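Local coordinates for caspase recruitment domain-containing protein 19 (Homo sapiens, PDB 4DWN) that associates with BCL10 through CARD-CARD interaction and inhibits BCL10-induced activation of NF-kappa-B, here represented by its caspase recruitment domain, at residues Thr15-Gly20 and His93-Ser98; Tyr39-Leu44 and Gly74-Gln79. All coordinates share one frame; numbering follows the deposited sequence.

Contact 1: Thr15-Gly20 and His93-Ser98; sequences TPFLTG and HSRLPS. With SO4 (sulfate ion), chain C; SO4 (sulfate ion), chain D.
F17, on the last turns of helix 7-19, lies closest in backbone to L96, their CA atoms 7.4 Å apart, where the chain has just left helix 90-94. The F17 ring carries most of the contact. P97 lies over one face of it in a CH-pi contact, with P97 CD 3.9 Å from the ring centroid and 23° off the normal. With CG anti to the backbone N (chi1 -175°), F17 reaches out to this proline and to R95. L96 CD2 touches F17 CD2 and also lies 3.6 Å from L18 CD2. In the helical bundle of the CARD, this apolar patch sets the C-terminal segment against the first helix, and L92, F81 and L85 extend it inward. Farther out, F17 CZ lies over one face of the R95 guanidinium, 4.0 Å from R95 NH1, with the two planes 67° apart. R23 makes a cation-pi contact with the same ring. The R95 edge holds a sulfate, probably from the crystallisation liquor, through a bond from NH1 to O1 and a weak one from NH2. H93 NE2 donates to O3 of a second sulfate at 2.9 Å.

Contact 2: Tyr39-Leu44 and Gly74-Gln79; sequences YYPQIL and GERDCQ
An extended first torsion in R76 (chi1 175°) and a bend at chi3 (66°) turn its guanidinium across the end of I43. I43 CD1 lies over one face of that group, 3.5 Å from R76 NE. P41, which follows a cis peptide bond, runs alongside the arginine in the opposite sense, its CB 3.9 Å from R76 CD. D77 holds the head group from within the same helix turn. NE and NH2 of R76 grip D77 OD1 side-on in a salt bridge, with NE at 3.0 Å. Both nitrogens come from the same face of the carboxylate, and OD1 lies in the guanidinium plane. The other branch of I43, CG2, packs against D77 OD2 at 3.2 Å. One water donates to I43 O at 2.7 Å; its leg to D77 OD2 is implausibly short and doubtful. This contact sets the loop between helices 26-38 and 46-53 of the CARD against the first turn of helix 75-88, where C78 forms a redox-active disulfide with C8. No direct hydrogen bond joins the two segments; I43 and P41 pack against the R76-D77 ion pair. The R76 charge probably stabilises the carboxylate of buried D77 in its ionised form.

From the N terminus, helix 7-19 supplies the first segment of contact 1. Helix 26-38 follows, and the loop after it gives 39-44 of contact 2. The chain then passes through helices 46-53, 59-62 and 66-73 before 74-79 starts helix 75-88 and closes the loop of contact 2. Only after that helix and helix 90-94 does 93-98 return to helix 7-19 and close contact 1. The smaller loop thus lies wholly within the larger one. The two contacts do not touch: their centres are about 19 Å apart, on opposite sides of the chain's centre. Contact 1 joins the two ends of the domain. Contact 2 ties a loop to helix 75-88.

Contact 1: Thr15-Gly20 and His93-Ser98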
# COMPACT_ATOMS: atom_id res chain seq x y z
N THR A 15 -8.12 -4.01 -3.34
CA THR A 15 -7.40 -4.81 -2.36
C THR A 15 -7.21 -6.29 -2.77
O THR A 15 -6.07 -6.81 -2.70
CB THR A 15 -7.97 -4.64 -0.96
OG1 THR A 15 -7.56 -3.34 -0.47
CG2 THR A 15 -7.39 -5.70 0.03
N PRO A 16 -8.28 -6.94 -3.27
CA PRO A 16 -8.07 -8.36 -3.64
C PRO A 16 -7.05 -8.52 -4.79
O PRO A 16 -6.18 -9.40 -4.77
CB PRO A 16 -9.47 -8.81 -4.05
CG PRO A 16 -10.34 -7.96 -3.12
CD PRO A 16 -9.71 -6.62 -3.15
N PHE A 17 -7.14 -7.63 -5.76
CA PHE A 17 -6.18 -7.60 -6.86
C PHE A 17 -4.74 -7.35 -6.32
O PHE A 17 -3.79 -8.06 -6.67
CB PHE A 17 -6.55 -6.47 -7.84
CG PHE A 17 -5.72 -6.43 -9.07
CD1 PHE A 17 -6.01 -7.23 -10.16
CD2 PHE A 17 -4.68 -5.53 -9.17
CE1 PHE A 17 -5.24 -7.16 -11.31
CE2 PHE A 17 -3.92 -5.45 -10.32
CZ PHE A 17 -4.21 -6.27 -11.38
N LEU A 18 -4.56 -6.31 -5.50
CA LEU A 18 -3.24 -5.97 -5.00
C LEU A 18 -2.56 -7.08 -4.19
O LEU A 18 -1.34 -7.19 -4.22
CB LEU A 18 -3.31 -4.71 -4.17
CG LEU A 18 -3.58 -3.40 -4.92
CD1 LEU A 18 -4.05 -2.28 -3.95
CD2 LEU A 18 -2.32 -2.96 -5.69
N THR A 19 -3.37 -7.90 -3.50
CA THR A 19 -2.84 -8.89 -2.58
C THR A 19 -2.64 -10.26 -3.26
O THR A 19 -2.13 -11.21 -2.66
CB THR A 19 -3.74 -9.05 -1.35
OG1 THR A 19 -5.06 -9.40 -1.77
CG2 THR A 19 -3.79 -7.76 -0.50
N GLY A 20 -3.01 -10.39 -4.52
CA GLY A 20 -2.74 -11.63 -5.24
C GLY A 20 -1.25 -11.91 -5.30
O GLY A 20 -0.45 -11.02 -5.57
N HIS A 93 0.33 -0.29 -10.87
CA HIS A 93 -0.54 0.84 -10.66
C HIS A 93 -1.42 1.09 -11.91
O HIS A 93 -2.60 1.38 -11.79
CB HIS A 93 0.35 2.04 -10.29
CG HIS A 93 -0.36 3.33 -10.15
ND1 HIS A 93 -0.64 4.13 -11.25
CD2 HIS A 93 -0.78 4.03 -9.07
CE1 HIS A 93 -1.21 5.25 -10.85
NE2 HIS A 93 -1.28 5.22 -9.53
N SER A 94 -0.85 0.95 -13.09
CA SER A 94 -1.58 1.18 -14.34
C SER A 94 -2.65 0.15 -14.62
O SER A 94 -3.53 0.40 -15.44
CB SER A 94 -0.65 1.16 -15.55
OG SER A 94 -0.15 -0.15 -15.85
N ARG A 95 -2.58 -0.99 -13.95
CA ARG A 95 -3.52 -2.09 -14.20
C ARG A 95 -4.63 -2.23 -13.17
O ARG A 95 -5.44 -3.15 -13.26
CB ARG A 95 -2.72 -3.40 -14.27
CG ARG A 95 -1.68 -3.37 -15.33
CD ARG A 95 -0.81 -4.63 -15.33
NE ARG A 95 -1.71 -5.78 -15.35
CZ ARG A 95 -1.61 -6.86 -14.58
NH1 ARG A 95 -2.54 -7.80 -14.71
NH2 ARG A 95 -0.61 -7.02 -13.73
N LEU A 96 -4.68 -1.35 -12.16
CA LEU A 96 -5.67 -1.52 -11.09
C LEU A 96 -7.11 -1.51 -11.58
O LEU A 96 -7.47 -0.71 -12.45
CB LEU A 96 -5.51 -0.46 -10.03
CG LEU A 96 -4.15 -0.51 -9.31
CD1 LEU A 96 -4.08 0.60 -8.27
CD2 LEU A 96 -3.91 -1.91 -8.74
N PRO A 97 -7.94 -2.41 -11.03
CA PRO A 97 -9.38 -2.42 -11.34
C PRO A 97 -10.00 -1.03 -11.22
O PRO A 97 -10.82 -0.70 -12.06
CB PRO A 97 -9.96 -3.36 -10.28
CG PRO A 97 -8.83 -4.33 -10.01
CD PRO A 97 -7.57 -3.50 -10.11
N SER A 98 -9.62 -0.24 -10.21
CA SER A 98 -10.27 1.05 -9.97
C SER A 98 -9.98 2.08 -11.05
O SER A 98 -10.67 3.09 -11.12
CB SER A 98 -9.89 1.65 -8.61
OG SER A 98 -8.50 1.90 -8.54
S SO4 C . -3.74 7.44 -9.32
O1 SO4 C . -4.14 6.00 -9.32
O2 SO4 C . -4.84 8.23 -8.73
O3 SO4 C . -2.52 7.62 -8.46
O4 SO4 C . -3.48 7.91 -10.72
S SO4 D . -1.08 -10.99 -13.40
O1 SO4 D . -1.91 -9.81 -13.32
O2 SO4 D . -0.06 -10.81 -12.37
O3 SO4 D . -1.90 -12.14 -13.09
O4 SO4 D . -0.46 -11.07 -14.72

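Contact 2: Tyr39-Leu44 and Gly74-Gln79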
# COMPACT_ATOMS: atom_id res chain seq x y z
N TYR A 39 8.09 10.77 4.59
CA TYR A 39 7.77 12.07 4.00
C TYR A 39 6.57 12.71 4.70
O TYR A 39 6.14 12.25 5.76
CB TYR A 39 7.62 11.93 2.47
CG TYR A 39 8.88 11.34 1.88
CD1 TYR A 39 10.00 12.12 1.66
CD2 TYR A 39 8.97 9.99 1.57
CE1 TYR A 39 11.16 11.57 1.16
CE2 TYR A 39 10.14 9.44 1.07
CZ TYR A 39 11.23 10.24 0.87
OH TYR A 39 12.40 9.72 0.37
N TYR A 40 6.05 13.79 4.13
CA TYR A 40 4.89 14.50 4.64
C TYR A 40 3.80 14.36 3.59
O TYR A 40 4.03 14.64 2.42
CB TYR A 40 5.17 16.01 4.87
CG TYR A 40 4.03 16.71 5.55
CD1 TYR A 40 3.90 16.68 6.93
CD2 TYR A 40 3.05 17.35 4.82
CE1 TYR A 40 2.84 17.27 7.56
CE2 TYR A 40 1.96 17.94 5.46
CZ TYR A 40 1.86 17.89 6.84
OH TYR A 40 0.80 18.49 7.49
N PRO A 41 2.61 13.94 4.01
CA PRO A 41 2.22 13.59 5.37
C PRO A 41 2.85 12.25 5.72
O PRO A 41 3.13 11.43 4.85
CB PRO A 41 0.70 13.47 5.28
CG PRO A 41 0.43 13.12 3.88
CD PRO A 41 1.44 13.90 3.10
N GLN A 42 3.08 12.06 7.01
CA GLN A 42 3.61 10.81 7.50
C GLN A 42 2.44 9.92 7.80
O GLN A 42 1.68 10.13 8.73
CB GLN A 42 4.40 11.01 8.77
CG GLN A 42 5.03 9.71 9.22
CD GLN A 42 5.85 9.86 10.47
OE1 GLN A 42 5.36 10.33 11.49
NE2 GLN A 42 7.08 9.45 10.40
N ILE A 43 2.28 8.91 6.96
CA ILE A 43 1.12 8.04 7.06
C ILE A 43 1.37 6.93 8.06
O ILE A 43 0.44 6.60 8.80
CB ILE A 43 0.74 7.46 5.68
CG1 ILE A 43 0.44 8.60 4.69
CG2 ILE A 43 -0.41 6.46 5.80
CD1 ILE A 43 -0.59 9.59 5.12
N LEU A 44 2.59 6.39 8.09
CA LEU A 44 2.92 5.31 9.01
C LEU A 44 3.96 5.80 10.00
O LEU A 44 4.93 6.44 9.60
CB LEU A 44 3.50 4.10 8.27
CG LEU A 44 2.61 3.48 7.22
CD1 LEU A 44 3.33 2.35 6.52
CD2 LEU A 44 1.32 2.94 7.85
N GLY A 74 -8.55 6.64 6.53
CA GLY A 74 -9.16 7.72 5.81
C GLY A 74 -8.54 8.13 4.48
O GLY A 74 -7.52 7.59 4.04
N GLU A 75 -9.21 9.07 3.82
CA GLU A 75 -8.94 9.46 2.45
C GLU A 75 -7.49 9.88 2.17
O GLU A 75 -6.93 9.52 1.14
CB GLU A 75 -9.89 10.56 2.03
CG GLU A 75 -9.87 10.84 0.57
CD GLU A 75 -10.59 9.77 -0.25
OE1 GLU A 75 -10.95 8.67 0.28
OE2 GLU A 75 -10.80 10.09 -1.45
N ARG A 76 -6.89 10.64 3.07
CA ARG A 76 -5.50 11.06 2.92
C ARG A 76 -4.58 9.86 2.80
O ARG A 76 -3.70 9.81 1.93
CB ARG A 76 -5.09 11.91 4.15
CG ARG A 76 -3.60 12.34 4.22
CD ARG A 76 -3.14 12.67 5.68
NE ARG A 76 -3.16 11.50 6.57
CZ ARG A 76 -2.42 11.35 7.68
NH1 ARG A 76 -1.57 12.30 8.07
NH2 ARG A 76 -2.51 10.24 8.40
N ASP A 77 -4.77 8.90 3.68
CA ASP A 77 -3.89 7.74 3.73
C ASP A 77 -4.06 6.87 2.46
O ASP A 77 -3.07 6.43 1.85
CB ASP A 77 -4.16 6.93 5.00
CG ASP A 77 -3.91 7.74 6.29
OD1 ASP A 77 -4.45 8.85 6.42
OD2 ASP A 77 -3.19 7.27 7.20
N CYS A 78 -5.29 6.69 2.03
CA CYS A 78 -5.56 5.95 0.80
C CYS A 78 -4.95 6.64 -0.43
O CYS A 78 -4.36 5.98 -1.28
CB CYS A 78 -7.06 5.76 0.63
SG CYS A 78 -7.77 4.70 1.91
N GLN A 79 -5.11 7.95 -0.53
CA GLN A 79 -4.53 8.71 -1.63
C GLN A 79 -3.00 8.58 -1.69
O GLN A 79 -2.42 8.39 -2.76
CB GLN A 79 -4.94 10.19 -1.50
CG GLN A 79 -4.40 11.04 -2.64
CD GLN A 79 -4.80 12.49 -2.50
OE1 GLN A 79 -5.05 12.95 -1.40
NE2 GLN A 79 -4.88 13.20 -3.61
O HOH W 1 -2.15 5.85 8.84